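Pyridoxine 4-oxidase (Mesorhizobium loti, PDB 4HA6) oxidises pyridoxine at its 4-hydroxymethyl group with FAD as cofactor, as an alcohol oxidase of the GMC oxidoreductase family. Local coordinates at residues A156-G161 / V180-L185; P283-N288 / D458-A463; P331-G336 / R399-A404; H364-G369 / G392-R397. All coordinates share one frame; numbering follows the deposited sequence.

Overall arrangement
Contacts 1, 3 and 4 follow one another along the substrate-binding side of the chain, and contact 2 touches contact 4 where Asn288 meets Arg368. Contact 3 is central to the three. Its centre is about 15 Å from that of contact 1, where Phe157 packs on Val335 and Gly336. It is about 13 Å from the centre of contact 4, with which it shares helix 392-409. Contacts 1 and 2 lie on opposite sides of the chain's centre, about 37 Å apart between centres. Bound pyridoxamine is about 9 Å from the side chain of Val334 and about 11 Å from that of Pro182. FAD is about 13 Å from the side chain of Ile285.

Contact 1: A156-G161 / V180-L185; sequences AFIEAG and VTPNSL
Helix residues 156-161 lie beside the irregular chain 180-185, and the backbones come nearest at Ile158 and Val180, whose CA atoms are 5.7 Å apart. No hydrogen bond joins the two segments; the contact is apolar. Ile158 carries it with two branches. Its chi1 of -78° sets CG1 beside the backbone N and leaves CG2 anti to it. Ile158 CG2 lies 3.9 Å from Val180 CG2, and the two side chains slide past each other in opposite directions. The other branch is extended at chi2 (171°), so the tip reaches further along the loop. There Ile158 CD1 sits 3.6 Å from Pro182 CD and equally near Pro182 N. It meets the proline at about a right angle.

Val180 points its CB at the helix. Its CG2 also touches the carbonyl O of Ile158. Gly161 has no side chain, and Val180 CG1 lies directly against Gly161 CA at 3.9 Å. Thr181 turns its side chain away from the helix. Thr181 OG1 donates to Pro182 O at 3.0 Å and is also bonded to Gly171 N. Beyond, Phe157 and Ile158 both touch Ser316 of strand 314-320. This is buried helix-to-loop packing, joining helix 152-163 to the chain that leads into strand 187-188, in the part of the GMC fold near the substrate pocket.

Contact 2: P283-N288 / D458-A463; sequences PDIGRN and DAVVDA
Val460 makes the innermost contact, with both methyl groups turned to residues 283-288. Val460 CG2 lies 3.7 Å from Ile285 CG1, and Val460 CG1 is almost as near the same atom. The two side chains cross at about a right angle. Val460 CG2 also sits 3.7 Å from the carbonyl carbon of Asp284, so the valine packs on backbone as well as side chain. Its CG1 is anti to the backbone N (chi1 180°), which puts CG2 beside that N.

Next to this apolar patch, Asp284 points its CB at the other loop, 3.4 Å from Asp458 O. No direct hydrogen bond crosses the contact. A water fills that role. It accepts from Asp284 N at 2.9 Å and donates to Asp458 O at 2.7 Å, so both backbone groups are served. Two loops meet here: residues 283-288 lead into strand 293-302, and residues 458-463 precede strand 473-475, an outer strand of the parallel sheet of the Rossmann-type FAD-binding domain.

The first loop is shaped by a type II beta turn from Asp284 to Arg287, closed by Arg287 N to Asp284 O at 3.1 Å. Gly286 takes the third position with positive phi (93°), as is usual for glycine in a type II turn. Asp284 OD2 forms a salt bridge with Arg452, whose backbone is also bonded to Val460 and Val461. One residue thus links to both loops. Behind Ile285, helix 252-262 supplies Pro257, Leu260 and Met261.

Contact 3: P331-G336 / R399-A404; sequences PEIVVG and RRALEA
Ile333 projects from strand 333-336 toward helix 399-404, and its atoms can be followed outward. Ile333 CB lies 3.9 Å from Ala401 CB. Ile333 CG2, anti to the carbonyl carbon, is 3.8 Å from the same Ala401 CB. CG1 takes the crowded position between the backbone N and the carbonyl carbon (chi1 59°). The chain then extends, and the tip passes over the helix backbone. Ile333 CD1 ends 3.7 Å from Arg400 O and 3.8 Å from Ala404 CB. These two partners are four residues apart, about one helical turn.

Val335, two residues on, points the same way. Val335 CG2 lies 3.8 Å from Ala401 O and also touches Ala404 CB. Val334, between them, turns its CB away and packs on Met317 and Tyr319 of strand 314-320. The axes of strand 333-336 and helix 399-404 approach to 7.9 Å at an angle of 34°, consistent with the small alanines on this face. Arg400 leaves this face: its guanidinium grips Glu403 OE1 side-on through NE and NH2, while NH1 pairs with Glu396.

Glu332 and Ile333 form a classic beta bulge opposite Met320, just where the strand begins. The contact is helix-on-sheet packing: helix 392-409 packs on the antiparallel sheet of the substrate-binding domain, running in the same general direction as strand 333-336, as in other GMC oxidoreductases.

Contact 4: H364-G369 / G392-R397; sequences HPTSRG and GRDRER
The first turn of helix 392-409 holds a carboxylate that binds the loop between strands 355-362 and 370-372. The carboxylate is that of Asp394. Its CG lies beside the backbone N and anti to the carbonyl carbon (chi1 -75°), which turns the group toward the loop. Each oxygen has its own partners. Thr366 N donates to Asp394 OD1 at 2.7 Å in a nearly straight bond (169°), on the syn lone pair. Ser367 N donates to Asp394 OD2 at 3.0 Å, from above the carboxylate plane. Ser367 OG also donates to Asp394 OD2, at 2.5 Å, again from above the plane. A water adds a further bond to OD1 and ties it to His364 O.

Pro365 CB lies 3.6 Å from Asp394 OD2. The polar ends of the loop have other partners just before the helix. Thr366 OG1 is bonded to Thr391 OG1, and Ser367 OG accepts from Gln390 N. Thr391 OG1 in turn accepts from Asp394 N, so the start of the helix and the loop are joined by several bonds. Arg368 braces the loop from within: its NH1 donates to Pro365 O and to Ser367 O, both at 2.8 Å.

The Asp394 carboxylate is buried, yet two backbone amides, a hydroxyl and a water all donate to it. Such a set of donors would stabilise the negative charge and probably keep the acid ionised.

Contact 1: A156-G161 / V180-L185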
loop_
_atom_site.group_PDB
_atom_site.type_symbol
_atom_site.label_atom_id
_atom_site.label_comp_id
_atom_site.label_asym_id
_atom_site.label_seq_id
_atom_site.Cartn_x
_atom_site.Cartn_y
_atom_site.Cartn_z
ATOM N N ALA A 156 -22.619 12.141 7.991
ATOM C CA ALA A 156 -23.157 11.933 9.323
ATOM C C ALA A 156 -22.045 11.383 10.222
ATOM O O ALA A 156 -21.938 11.740 11.409
ATOM C CB ALA A 156 -24.326 10.980 9.260
ATOM N N PHE A 157 -21.219 10.513 9.647
ATOM C CA PHE A 157 -20.099 9.929 10.365
ATOM C C PHE A 157 -19.127 11.048 10.725
ATOM O O PHE A 157 -18.649 11.140 11.864
ATOM C CB PHE A 157 -19.431 8.894 9.472
ATOM C CG PHE A 157 -18.124 8.374 9.996
ATOM C CD1 PHE A 157 -18.095 7.416 11.006
ATOM C CD2 PHE A 157 -16.921 8.805 9.441
ATOM C CE1 PHE A 157 -16.884 6.910 11.477
ATOM C CE2 PHE A 157 -15.699 8.308 9.906
ATOM C CZ PHE A 157 -15.683 7.360 10.924
ATOM N N ILE A 158 -18.868 11.912 9.751
ATOM C CA ILE A 158 -17.932 13.019 9.932
ATOM C C ILE A 158 -18.415 13.930 11.059
ATOM O O ILE A 158 -17.627 14.328 11.918
ATOM C CB ILE A 158 -17.701 13.768 8.592
ATOM C CG1 ILE A 158 -16.738 12.961 7.713
ATOM C CG2 ILE A 158 -17.121 15.172 8.803
ATOM C CD1 ILE A 158 -16.603 13.477 6.307
ATOM N N GLU A 159 -19.716 14.222 11.073
ATOM C CA GLU A 159 -20.329 15.005 12.149
ATOM C C GLU A 159 -20.198 14.337 13.520
ATOM O O GLU A 159 -19.971 15.005 14.527
ATOM C CB GLU A 159 -21.811 15.241 11.852
ATOM C CG GLU A 159 -22.059 16.291 10.784
ATOM C CD GLU A 159 -21.551 17.657 11.206
ATOM O OE1 GLU A 159 -21.578 17.958 12.424
ATOM O OE2 GLU A 159 -21.123 18.423 10.323
ATOM N N ALA A 160 -20.365 13.018 13.558
ATOM C CA ALA A 160 -20.236 12.282 14.811
ATOM C C ALA A 160 -18.826 12.437 15.365
ATOM O O ALA A 160 -18.644 12.762 16.538
ATOM C CB ALA A 160 -20.579 10.809 14.598
ATOM N N GLY A 161 -17.830 12.204 14.514
ATOM C CA GLY A 161 -16.448 12.424 14.900
ATOM C C GLY A 161 -16.153 13.855 15.338
ATOM O O GLY A 161 -15.450 14.078 16.322
ATOM N N VAL A 180 -11.353 14.763 11.115
ATOM C CA VAL A 180 -12.407 14.166 10.294
ATOM C C VAL A 180 -12.432 14.843 8.923
ATOM O O VAL A 180 -12.221 16.055 8.831
ATOM C CB VAL A 180 -13.801 14.230 10.970
ATOM C CG1 VAL A 180 -13.853 13.326 12.196
ATOM C CG2 VAL A 180 -14.164 15.663 11.341
ATOM N N THR A 181 -12.649 14.052 7.867
ATOM C CA THR A 181 -12.585 14.551 6.492
ATOM C C THR A 181 -12.938 13.421 5.540
ATOM O O THR A 181 -12.665 12.254 5.835
ATOM C CB THR A 181 -11.159 15.104 6.137
ATOM O OG1 THR A 181 -11.120 15.586 4.783
ATOM C CG2 THR A 181 -10.110 14.026 6.297
ATOM N N PRO A 182 -13.564 13.753 4.397
ATOM C CA PRO A 182 -13.634 12.739 3.340
ATOM C C PRO A 182 -12.217 12.403 2.882
ATOM O O PRO A 182 -11.371 13.305 2.858
ATOM C CB PRO A 182 -14.367 13.463 2.197
ATOM C CG PRO A 182 -15.083 14.611 2.843
ATOM C CD PRO A 182 -14.232 15.013 4.022
ATOM N N ASN A 183 -11.956 11.146 2.531
ATOM C CA ASN A 183 -10.660 10.782 1.968
ATOM C C ASN A 183 -10.404 11.517 0.666
ATOM O O ASN A 183 -11.302 11.631 -0.166
ATOM C CB ASN A 183 -10.597 9.277 1.689
ATOM C CG ASN A 183 -10.884 8.441 2.922
ATOM O OD1 ASN A 183 -10.643 8.879 4.039
ATOM N ND2 ASN A 183 -11.409 7.234 2.718
ATOM N N SER A 184 -9.186 12.021 0.486
ATOM C CA SER A 184 -8.762 12.504 -0.823
ATOM C C SER A 184 -8.623 11.295 -1.737
ATOM O O SER A 184 -8.267 10.209 -1.267
ATOM C CB SER A 184 -7.432 13.255 -0.722
ATOM O OG SER A 184 -7.540 14.367 0.171
ATOM N N LEU A 185 -8.909 11.479 -3.028
ATOM C CA LEU A 185 -8.968 10.357 -3.973
ATOM C C LEU A 185 -8.252 10.651 -5.292
ATOM O O LEU A 185 -8.255 11.796 -5.764
ATOM C CB LEU A 185 -10.419 9.998 -4.278
ATOM C CG LEU A 185 -11.310 9.519 -3.136
ATOM C CD1 LEU A 185 -12.749 9.471 -3.592
ATOM C CD2 LEU A 185 -10.865 8.154 -2.674
#

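Contact 2: P283-N288 / D458-A463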
loop_
_atom_site.group_PDB
_atom_site.type_symbol
_atom_site.label_atom_id
_atom_site.label_comp_id
_atom_site.label_asym_id
_atom_site.label_seq_id
_atom_site.Cartn_x
_atom_site.Cartn_y
_atom_site.Cartn_z
ATOM N N PRO A 283 20.404 -11.906 5.506
ATOM C CA PRO A 283 19.401 -12.461 6.427
ATOM C C PRO A 283 18.098 -11.662 6.470
ATOM O O PRO A 283 17.078 -12.237 6.811
ATOM C CB PRO A 283 20.104 -12.404 7.781
ATOM C CG PRO A 283 21.577 -12.583 7.422
ATOM C CD PRO A 283 21.746 -11.830 6.117
ATOM N N ASP A 284 18.117 -10.383 6.119
ATOM C CA ASP A 284 16.919 -9.562 6.305
ATOM C C ASP A 284 15.996 -9.474 5.084
ATOM O O ASP A 284 14.952 -8.813 5.145
ATOM C CB ASP A 284 17.293 -8.162 6.810
ATOM C CG ASP A 284 17.445 -8.111 8.321
ATOM O OD1 ASP A 284 17.582 -9.189 8.948
ATOM O OD2 ASP A 284 17.428 -6.991 8.878
ATOM N N ILE A 285 16.374 -10.132 3.985
ATOM C CA ILE A 285 15.507 -10.164 2.809
ATOM C C ILE A 285 14.265 -10.986 3.096
ATOM O O ILE A 285 14.355 -12.163 3.484
ATOM C CB ILE A 285 16.229 -10.708 1.550
ATOM C CG1 ILE A 285 17.170 -9.635 0.991
ATOM C CG2 ILE A 285 15.201 -11.098 0.467
ATOM C CD1 ILE A 285 18.070 -10.107 -0.139
ATOM N N GLY A 286 13.099 -10.366 2.931
ATOM C CA GLY A 286 11.859 -11.050 3.240
ATOM C C GLY A 286 11.362 -10.805 4.657
ATOM O O GLY A 286 10.201 -11.089 4.945
ATOM N N ARG A 287 12.225 -10.291 5.537
ATOM C CA ARG A 287 11.845 -10.033 6.926
ATOM C C ARG A 287 11.302 -8.602 7.070
ATOM O O ARG A 287 11.237 -7.864 6.082
ATOM C CB ARG A 287 13.041 -10.279 7.857
ATOM C CG ARG A 287 13.527 -11.736 7.838
ATOM C CD ARG A 287 14.348 -12.092 9.086
ATOM N NE ARG A 287 13.543 -11.972 10.301
ATOM C CZ ARG A 287 12.631 -12.863 10.689
ATOM N NH1 ARG A 287 12.398 -13.953 9.961
ATOM N NH2 ARG A 287 11.942 -12.660 11.807
ATOM N N ASN A 288 10.902 -8.210 8.290
ATOM C CA ASN A 288 10.346 -6.860 8.528
ATOM C C ASN A 288 9.015 -6.651 7.785
ATOM O O ASN A 288 8.585 -5.506 7.582
ATOM C CB ASN A 288 11.384 -5.759 8.152
ATOM C CG ASN A 288 10.934 -4.311 8.506
ATOM O OD1 ASN A 288 10.842 -3.415 7.625
ATOM N ND2 ASN A 288 10.681 -4.077 9.788
ATOM N N ASP A 458 23.178 -4.944 8.287
ATOM C CA ASP A 458 22.327 -5.981 7.699
ATOM C C ASP A 458 20.993 -5.510 7.082
ATOM O O ASP A 458 20.149 -6.329 6.728
ATOM C CB ASP A 458 22.107 -7.128 8.691
ATOM C CG ASP A 458 23.264 -8.111 8.702
ATOM O OD1 ASP A 458 23.778 -8.445 7.612
ATOM O OD2 ASP A 458 23.662 -8.537 9.800
ATOM N N ALA A 459 20.816 -4.195 6.942
ATOM C CA ALA A 459 19.697 -3.650 6.169
ATOM C C ALA A 459 19.812 -4.156 4.735
ATOM O O ALA A 459 20.923 -4.454 4.270
ATOM C CB ALA A 459 19.736 -2.131 6.179
ATOM N N VAL A 460 18.691 -4.255 4.023
ATOM C CA VAL A 460 18.753 -4.736 2.636
ATOM C C VAL A 460 19.234 -3.677 1.657
ATOM O O VAL A 460 20.088 -3.967 0.793
ATOM C CB VAL A 460 17.454 -5.386 2.178
ATOM C CG1 VAL A 460 17.569 -5.870 0.706
ATOM C CG2 VAL A 460 17.131 -6.552 3.086
ATOM N N VAL A 461 18.713 -2.453 1.794
ATOM C CA VAL A 461 19.232 -1.334 1.013
ATOM C C VAL A 461 19.713 -0.194 1.898
ATOM O O VAL A 461 19.334 -0.097 3.079
ATOM C CB VAL A 461 18.221 -0.811 -0.023
ATOM C CG1 VAL A 461 17.860 -1.921 -0.979
ATOM C CG2 VAL A 461 16.954 -0.268 0.662
ATOM N N ASP A 462 20.593 0.637 1.345
ATOM C CA ASP A 462 21.062 1.807 2.069
ATOM C C ASP A 462 20.093 2.940 1.795
ATOM O O ASP A 462 19.040 2.706 1.201
ATOM C CB ASP A 462 22.517 2.174 1.704
ATOM C CG ASP A 462 22.716 2.529 0.217
ATOM O OD1 ASP A 462 21.747 2.802 -0.523
ATOM O OD2 ASP A 462 23.887 2.552 -0.223
ATOM N N ALA A 463 20.462 4.159 2.185
ATOM C CA ALA A 463 19.573 5.311 2.097
ATOM C C ALA A 463 19.361 5.743 0.657
ATOM O O ALA A 463 18.419 6.480 0.356
ATOM C CB ALA A 463 20.127 6.464 2.920
HETATM O O HOH W 1 20.333 -8.648 5.324
#

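Contact 3: P331-G336 / R399-A404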
loop_
_atom_site.group_PDB
_atom_site.type_symbol
_atom_site.label_atom_id
_atom_site.label_comp_id
_atom_site.label_asym_id
_atom_site.label_seq_id
_atom_site.Cartn_x
_atom_site.Cartn_y
_atom_site.Cartn_z
ATOM N N PRO A 331 -1.176 9.647 14.455
ATOM C CA PRO A 331 -2.305 8.733 14.695
ATOM C C PRO A 331 -1.857 7.458 15.392
ATOM O O PRO A 331 -0.702 7.050 15.227
ATOM C CB PRO A 331 -2.793 8.389 13.281
ATOM C CG PRO A 331 -2.358 9.552 12.410
ATOM C CD PRO A 331 -1.074 10.075 13.043
ATOM N N GLU A 332 -2.761 6.844 16.156
ATOM C CA GLU A 332 -2.513 5.518 16.725
ATOM C C GLU A 332 -3.576 4.519 16.264
ATOM O O GLU A 332 -3.304 3.326 16.129
ATOM C CB GLU A 332 -2.498 5.570 18.257
ATOM C CG GLU A 332 -1.481 6.524 18.831
ATOM C CD GLU A 332 -1.488 6.508 20.343
ATOM O OE1 GLU A 332 -2.557 6.793 20.943
ATOM O OE2 GLU A 332 -0.425 6.198 20.925
ATOM N N ILE A 333 -4.794 5.004 16.038
ATOM C CA ILE A 333 -5.864 4.150 15.525
ATOM C C ILE A 333 -6.609 4.882 14.415
ATOM O O ILE A 333 -6.353 6.065 14.152
ATOM C CB ILE A 333 -6.873 3.715 16.635
ATOM C CG1 ILE A 333 -7.515 4.946 17.287
ATOM C CG2 ILE A 333 -6.220 2.829 17.690
ATOM C CD1 ILE A 333 -8.411 4.628 18.486
ATOM N N VAL A 334 -7.534 4.176 13.773
ATOM C CA VAL A 334 -8.347 4.742 12.702
ATOM C C VAL A 334 -9.721 4.082 12.739
ATOM O O VAL A 334 -9.838 2.893 13.051
ATOM C CB VAL A 334 -7.694 4.516 11.311
ATOM C CG1 VAL A 334 -7.422 3.043 11.079
ATOM C CG2 VAL A 334 -8.576 5.094 10.185
ATOM N N VAL A 335 -10.765 4.866 12.484
ATOM C CA VAL A 335 -12.108 4.324 12.321
ATOM C C VAL A 335 -12.629 4.879 11.012
ATOM O O VAL A 335 -12.644 6.092 10.824
ATOM C CB VAL A 335 -13.068 4.739 13.463
ATOM C CG1 VAL A 335 -14.490 4.300 13.140
ATOM C CG2 VAL A 335 -12.619 4.148 14.790
ATOM N N GLY A 336 -13.032 4.004 10.102
ATOM C CA GLY A 336 -13.449 4.438 8.778
ATOM C C GLY A 336 -14.913 4.140 8.524
ATOM O O GLY A 336 -15.464 3.169 9.059
ATOM N N ARG A 399 -8.244 -2.955 20.634
ATOM C CA ARG A 399 -9.345 -2.752 21.581
ATOM C C ARG A 399 -9.706 -1.270 21.611
ATOM O O ARG A 399 -10.888 -0.907 21.587
ATOM C CB ARG A 399 -8.969 -3.202 22.999
ATOM C CG ARG A 399 -8.844 -4.706 23.174
ATOM C CD ARG A 399 -8.541 -5.066 24.626
ATOM N NE ARG A 399 -7.790 -6.319 24.664
ATOM C CZ ARG A 399 -6.804 -6.579 25.516
ATOM N NH1 ARG A 399 -6.441 -5.680 26.435
ATOM N NH2 ARG A 399 -6.192 -7.752 25.460
ATOM N N ARG A 400 -8.690 -0.417 21.672
ATOM C CA ARG A 400 -8.932 1.024 21.669
ATOM C C ARG A 400 -9.644 1.428 20.378
ATOM O O ARG A 400 -10.566 2.263 20.396
ATOM C CB ARG A 400 -7.630 1.812 21.854
ATOM C CG ARG A 400 -6.824 1.473 23.129
ATOM C CD ARG A 400 -7.509 1.929 24.427
ATOM N NE ARG A 400 -8.559 1.007 24.875
ATOM C CZ ARG A 400 -8.339 -0.141 25.525
ATOM N NH1 ARG A 400 -7.101 -0.534 25.817
ATOM N NH2 ARG A 400 -9.365 -0.908 25.882
ATOM N N ALA A 401 -9.260 0.805 19.260
ATOM C CA ALA A 401 -9.854 1.174 17.965
ATOM C C ALA A 401 -11.323 0.760 17.923
ATOM O O ALA A 401 -12.185 1.561 17.528
ATOM C CB ALA A 401 -9.089 0.550 16.798
ATOM N N LEU A 402 -11.603 -0.486 18.318
ATOM C CA LEU A 402 -12.986 -0.987 18.367
ATOM C C LEU A 402 -13.794 -0.105 19.298
ATOM O O LEU A 402 -14.961 0.213 19.030
ATOM C CB LEU A 402 -13.032 -2.402 18.933
ATOM C CG LEU A 402 -14.083 -3.415 18.441
ATOM C CD1 LEU A 402 -14.353 -4.466 19.502
ATOM C CD2 LEU A 402 -15.387 -2.799 17.918
ATOM N N GLU A 403 -13.189 0.278 20.415
ATOM C CA GLU A 403 -13.923 1.114 21.352
ATOM C C GLU A 403 -14.200 2.478 20.766
ATOM O O GLU A 403 -15.254 3.055 21.018
ATOM C CB GLU A 403 -13.196 1.217 22.691
ATOM C CG GLU A 403 -13.270 -0.082 23.449
ATOM C CD GLU A 403 -12.616 -0.011 24.792
ATOM O OE1 GLU A 403 -11.696 0.826 24.962
ATOM O OE2 GLU A 403 -13.026 -0.800 25.669
ATOM N N ALA A 404 -13.264 2.995 19.978
ATOM C CA ALA A 404 -13.471 4.312 19.394
ATOM C C ALA A 404 -14.595 4.218 18.375
ATOM O O ALA A 404 -15.434 5.121 18.269
ATOM C CB ALA A 404 -12.200 4.827 18.756
#

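Contact 4: H364-G369 / G392-R397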
loop_
_atom_site.group_PDB
_atom_site.type_symbol
_atom_site.label_atom_id
_atom_site.label_comp_id
_atom_site.label_asym_id
_atom_site.label_seq_id
_atom_site.Cartn_x
_atom_site.Cartn_y
_atom_site.Cartn_z
ATOM N N HIS A 364 0.006 1.881 13.359
ATOM C CA HIS A 364 1.437 1.548 13.356
ATOM C C HIS A 364 1.681 0.217 14.085
ATOM O O HIS A 364 2.217 0.201 15.196
ATOM C CB HIS A 364 2.232 2.679 14.023
ATOM C CG HIS A 364 2.051 4.011 13.362
ATOM N ND1 HIS A 364 1.031 4.874 13.698
ATOM C CD2 HIS A 364 2.725 4.605 12.343
ATOM C CE1 HIS A 364 1.108 5.960 12.945
ATOM N NE2 HIS A 364 2.119 5.815 12.104
ATOM N N PRO A 365 1.285 -0.912 13.466
ATOM C CA PRO A 365 1.470 -2.210 14.141
ATOM C C PRO A 365 2.939 -2.481 14.444
ATOM O O PRO A 365 3.815 -2.127 13.626
ATOM C CB PRO A 365 0.965 -3.230 13.104
ATOM C CG PRO A 365 1.017 -2.499 11.763
ATOM C CD PRO A 365 0.712 -1.054 12.114
ATOM N N THR A 366 3.204 -3.076 15.605
ATOM C CA THR A 366 4.570 -3.400 15.988
ATOM C C THR A 366 4.914 -4.833 15.646
ATOM O O THR A 366 6.085 -5.189 15.677
ATOM C CB THR A 366 4.871 -3.123 17.491
ATOM O OG1 THR A 366 4.080 -3.985 18.318
ATOM C CG2 THR A 366 4.560 -1.689 17.828
ATOM N N SER A 367 3.909 -5.657 15.324
ATOM C CA SER A 367 4.183 -7.011 14.828
ATOM C C SER A 367 4.988 -6.961 13.526
ATOM O O SER A 367 4.929 -5.976 12.776
ATOM C CB SER A 367 2.884 -7.801 14.599
ATOM O OG SER A 367 2.094 -7.827 15.779
ATOM N N ARG A 368 5.749 -8.021 13.270
ATOM C CA ARG A 368 6.609 -8.083 12.091
ATOM C C ARG A 368 6.618 -9.508 11.567
ATOM O O ARG A 368 6.795 -10.456 12.341
ATOM C CB ARG A 368 8.034 -7.646 12.436
ATOM C CG ARG A 368 8.187 -6.167 12.788
ATOM C CD ARG A 368 7.916 -5.282 11.562
ATOM N NE ARG A 368 8.198 -3.871 11.831
ATOM C CZ ARG A 368 7.373 -3.046 12.473
ATOM N NH1 ARG A 368 6.196 -3.477 12.926
ATOM N NH2 ARG A 368 7.721 -1.776 12.658
ATOM N N GLY A 369 6.400 -9.666 10.264
ATOM C CA GLY A 369 6.340 -10.995 9.697
ATOM C C GLY A 369 7.427 -11.258 8.681
ATOM O O GLY A 369 8.489 -10.615 8.702
ATOM N N GLY A 392 1.420 -7.613 22.181
ATOM C CA GLY A 392 0.405 -7.151 23.121
ATOM C C GLY A 392 -0.055 -5.742 22.821
ATOM O O GLY A 392 -1.229 -5.392 23.031
ATOM N N ARG A 393 0.873 -4.930 22.313
ATOM C CA ARG A 393 0.577 -3.557 21.921
ATOM C C ARG A 393 -0.453 -3.529 20.786
ATOM O O ARG A 393 -1.462 -2.799 20.865
ATOM C CB ARG A 393 1.877 -2.847 21.512
ATOM C CG ARG A 393 1.725 -1.386 21.066
ATOM C CD ARG A 393 1.165 -0.517 22.183
ATOM N NE ARG A 393 1.627 0.868 22.114
ATOM C CZ ARG A 393 1.691 1.673 23.172
ATOM N NH1 ARG A 393 1.326 1.218 24.367
ATOM N NH2 ARG A 393 2.117 2.924 23.043
ATOM N N ASP A 394 -0.223 -4.338 19.749
ATOM C CA ASP A 394 -1.153 -4.410 18.608
ATOM C C ASP A 394 -2.550 -4.841 19.062
ATOM O O ASP A 394 -3.556 -4.336 18.571
ATOM C CB ASP A 394 -0.650 -5.401 17.545
ATOM C CG ASP A 394 0.515 -4.859 16.733
ATOM O OD1 ASP A 394 0.969 -3.726 17.013
ATOM O OD2 ASP A 394 0.994 -5.576 15.821
ATOM N N ARG A 395 -2.606 -5.795 19.990
ATOM C CA ARG A 395 -3.887 -6.299 20.467
ATOM C C ARG A 395 -4.592 -5.263 21.341
ATOM O O ARG A 395 -5.807 -5.068 21.229
ATOM C CB ARG A 395 -3.701 -7.630 21.216
ATOM C CG ARG A 395 -3.309 -8.801 20.298
ATOM C CD ARG A 395 -3.012 -10.097 21.073
ATOM N NE ARG A 395 -4.090 -10.461 21.994
ATOM C CZ ARG A 395 -4.486 -11.706 22.235
ATOM N NH1 ARG A 395 -3.906 -12.727 21.617
ATOM N NH2 ARG A 395 -5.469 -11.931 23.093
ATOM N N GLU A 396 -3.823 -4.592 22.198
ATOM C CA GLU A 396 -4.371 -3.586 23.115
ATOM C C GLU A 396 -4.917 -2.383 22.343
ATOM O O GLU A 396 -6.058 -1.947 22.581
ATOM C CB GLU A 396 -3.306 -3.158 24.143
ATOM C CG GLU A 396 -3.793 -2.197 25.260
ATOM C CD GLU A 396 -3.864 -0.730 24.813
ATOM O OE1 GLU A 396 -3.146 -0.362 23.852
ATOM O OE2 GLU A 396 -4.630 0.061 25.426
ATOM N N ARG A 397 -4.108 -1.866 21.412
ATOM C CA ARG A 397 -4.509 -0.766 20.535
ATOM C C ARG A 397 -5.777 -1.067 19.704
ATOM O O ARG A 397 -6.596 -0.169 19.479
ATOM C CB ARG A 397 -3.356 -0.385 19.596
ATOM C CG ARG A 397 -2.224 0.368 20.259
ATOM C CD ARG A 397 -2.632 1.822 20.471
ATOM N NE ARG A 397 -1.627 2.601 21.191
ATOM C CZ ARG A 397 -1.751 2.987 22.460
ATOM N NH1 ARG A 397 -2.841 2.662 23.162
ATOM N NH2 ARG A 397 -0.787 3.700 23.025
HETATM O O HOH W 2 0.586 -0.801 17.410
#